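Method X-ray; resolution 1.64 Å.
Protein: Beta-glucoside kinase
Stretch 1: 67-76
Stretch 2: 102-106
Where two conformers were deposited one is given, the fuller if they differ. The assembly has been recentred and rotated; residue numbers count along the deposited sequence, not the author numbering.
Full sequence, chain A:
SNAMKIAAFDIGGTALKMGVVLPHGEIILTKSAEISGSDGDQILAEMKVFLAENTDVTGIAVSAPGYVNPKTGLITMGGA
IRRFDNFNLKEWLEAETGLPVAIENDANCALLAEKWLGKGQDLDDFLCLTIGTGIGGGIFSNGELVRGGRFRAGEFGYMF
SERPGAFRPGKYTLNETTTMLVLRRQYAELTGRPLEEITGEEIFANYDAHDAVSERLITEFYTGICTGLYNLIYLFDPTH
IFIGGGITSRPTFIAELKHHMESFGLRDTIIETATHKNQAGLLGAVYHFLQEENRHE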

# COMPACT_ATOMS: atom_id res chain seq x y z
N TYR A 67 9.05 -0.77 15.47
CA TYR A 67 8.12 -1.84 15.19
C TYR A 67 7.77 -2.48 16.51
O TYR A 67 8.67 -2.92 17.26
N VAL A 68 6.49 -2.45 16.83
CA VAL A 68 5.97 -2.90 18.11
C VAL A 68 4.86 -3.90 17.91
O VAL A 68 3.91 -3.60 17.17
N ASN A 69 4.96 -5.06 18.55
CA ASN A 69 3.86 -5.99 18.62
C ASN A 69 2.90 -5.42 19.66
O ASN A 69 3.22 -5.33 20.84
N PRO A 70 1.73 -4.98 19.21
CA PRO A 70 0.85 -4.24 20.09
C PRO A 70 0.17 -5.11 21.13
O PRO A 70 -0.36 -4.57 22.08
N LYS A 71 0.15 -6.44 20.96
CA LYS A 71 -0.46 -7.32 21.95
C LYS A 71 0.56 -7.74 23.04
O LYS A 71 0.22 -7.74 24.22
N THR A 72 1.78 -8.10 22.63
CA THR A 72 2.82 -8.53 23.55
C THR A 72 3.68 -7.41 24.14
O THR A 72 4.28 -7.58 25.23
N GLY A 73 3.77 -6.29 23.43
CA GLY A 73 4.60 -5.15 23.85
C GLY A 73 6.05 -5.26 23.43
O GLY A 73 6.88 -4.41 23.79
N LEU A 74 6.39 -6.28 22.65
CA LEU A 74 7.76 -6.43 22.20
C LEU A 74 8.10 -5.48 21.07
O LEU A 74 7.48 -5.55 20.00
N ILE A 75 9.08 -4.62 21.31
CA ILE A 75 9.66 -3.72 20.28
C ILE A 75 10.76 -4.51 19.61
O ILE A 75 11.77 -4.81 20.23
N THR A 76 10.54 -4.88 18.35
CA THR A 76 11.50 -5.67 17.62
C THR A 76 12.62 -4.79 17.07
O THR A 76 13.74 -5.22 16.98
N ALA A 102 -0.14 -0.53 27.66
CA ALA A 102 -0.28 -0.76 26.24
C ALA A 102 0.78 0.05 25.49
O ALA A 102 1.24 1.11 25.93
N ILE A 103 1.16 -0.50 24.35
CA ILE A 103 2.15 0.13 23.50
C ILE A 103 1.77 -0.04 22.02
O ILE A 103 1.26 -1.10 21.60
N GLU A 104 2.02 1.01 21.22
CA GLU A 104 1.74 1.01 19.79
C GLU A 104 2.80 1.92 19.15
O GLU A 104 3.41 2.75 19.82
N ASN A 105 3.04 1.75 17.86
CA ASN A 105 3.98 2.57 17.10
C ASN A 105 3.52 4.03 16.99
O ASN A 105 2.32 4.29 16.96
N ASP A 106 4.48 4.95 16.87
CA ASP A 106 4.19 6.39 16.91
C ASP A 106 3.30 6.90 15.77
O ASP A 106 2.38 7.69 16.00

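The contact between the two stretches is a small, mainly apolar one, centred on Ile103 and crossed by no direct hydrogen bond, with a water adding a polar link at one side. Ile103 (chi1 t, chi2 t) loses the most surface to the other stretch; its CA-to-CB bond runs sideways, but the end of the side chain comes nearer. Its CG2 lies 3.5 Å from CG1 of Val68, a t rotamer whose CA-to-CB bond points toward the second stretch, and 3.4 Å from CA of Gly73. A CB on Gly73 would sit close to the same methyl without a clear clash; it is the positive phi of this residue that favours glycine. Farther out, CD1 of Ile103 meets CD1 of Ile75 (m, t) at 4.0 Å.

Pro70 packs against the strand backbone, its CA making a CA-H...O contact of 3.5 Å with Ile103 O, while its CB lies 3.9 Å from Glu104 OE1. Although Glu104 starts away from the first stretch, its chi2 of 56° (p) helps bend the carboxylate back. There OE2 accepts a 2.8 Å hydrogen bond from Asn105 N, and water 1 bridges the stretches, 2.7 Å from both Val68 O and Glu104 OE2. Within the turn, Asn69 points away, and its OD1 accepts hydrogen bonds from Lys71 N (2.9 Å) and Thr72 N (3.2 Å).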

# COMPACT_ATOMS: atom_id res chain seq x y z
CB TYR A 67 8.77 -2.84 14.21
CG TYR A 67 9.31 -2.22 12.93
CD1 TYR A 67 8.64 -1.20 12.27
CD2 TYR A 67 10.46 -2.73 12.33
CE1 TYR A 67 9.14 -0.66 11.10
CE2 TYR A 67 10.98 -2.19 11.18
CZ TYR A 67 10.30 -1.17 10.55
OH TYR A 67 10.79 -0.62 9.39
CB VAL A 68 5.34 -1.69 18.89
CG1 VAL A 68 4.67 -2.18 20.17
CG2 VAL A 68 6.38 -0.63 19.19
CB ASN A 69 4.36 -7.38 19.01
CG ASN A 69 3.25 -8.40 19.13
OD1 ASN A 69 2.12 -8.07 19.49
ND2 ASN A 69 3.57 -9.66 18.82
CB PRO A 70 -0.16 -3.64 19.14
CG PRO A 70 -0.24 -4.62 18.02
CD PRO A 70 1.14 -5.18 17.88
CB LYS A 71 -1.09 -8.57 21.29
CG LYS A 71 -2.37 -8.26 20.51
CD LYS A 71 -3.16 -9.51 20.10
CE LYS A 71 -4.44 -9.16 19.35
NZ LYS A 71 -4.98 -10.26 18.48
CB THR A 72 3.77 -9.56 22.95
OG1 THR A 72 4.58 -8.94 21.95
CG2 THR A 72 3.02 -10.77 22.36
CB LEU A 74 8.04 -7.87 21.76
CG LEU A 74 9.43 -8.17 21.21
CD1 LEU A 74 10.47 -7.97 22.30
CD2 LEU A 74 9.46 -9.59 20.66
CB ILE A 75 10.26 -2.43 20.87
CG1 ILE A 75 9.19 -1.65 21.63
CG2 ILE A 75 10.87 -1.53 19.78
CD1 ILE A 75 9.70 -0.42 22.38
CB THR A 76 10.79 -6.47 16.52
OG1 THR A 76 10.16 -5.57 15.62
CG2 THR A 76 9.69 -7.35 17.15
CB ALA A 102 -1.68 -0.42 25.76
CB ILE A 103 3.53 -0.43 23.79
CG1 ILE A 103 4.58 0.30 22.97
CG2 ILE A 103 3.55 -1.91 23.51
CD1 ILE A 103 5.96 0.14 23.55
CB GLU A 104 0.30 1.50 19.51
CG GLU A 104 -0.14 1.63 18.03
CD GLU A 104 -0.00 0.39 17.21
OE1 GLU A 104 -0.97 -0.37 17.12
OE2 GLU A 104 1.09 0.18 16.62
CB ASN A 105 4.13 1.90 15.73
CG ASN A 105 4.64 2.84 14.66
OD1 ASN A 105 3.84 3.50 13.98
ND2 ASN A 105 5.96 2.85 14.44
CB ASP A 106 5.45 7.22 17.08
CG ASP A 106 6.44 7.06 15.96
OD1 ASP A 106 6.38 6.11 15.19
OD2 ASP A 106 7.31 7.94 15.86
O HOH W 1 2.34 -2.04 15.66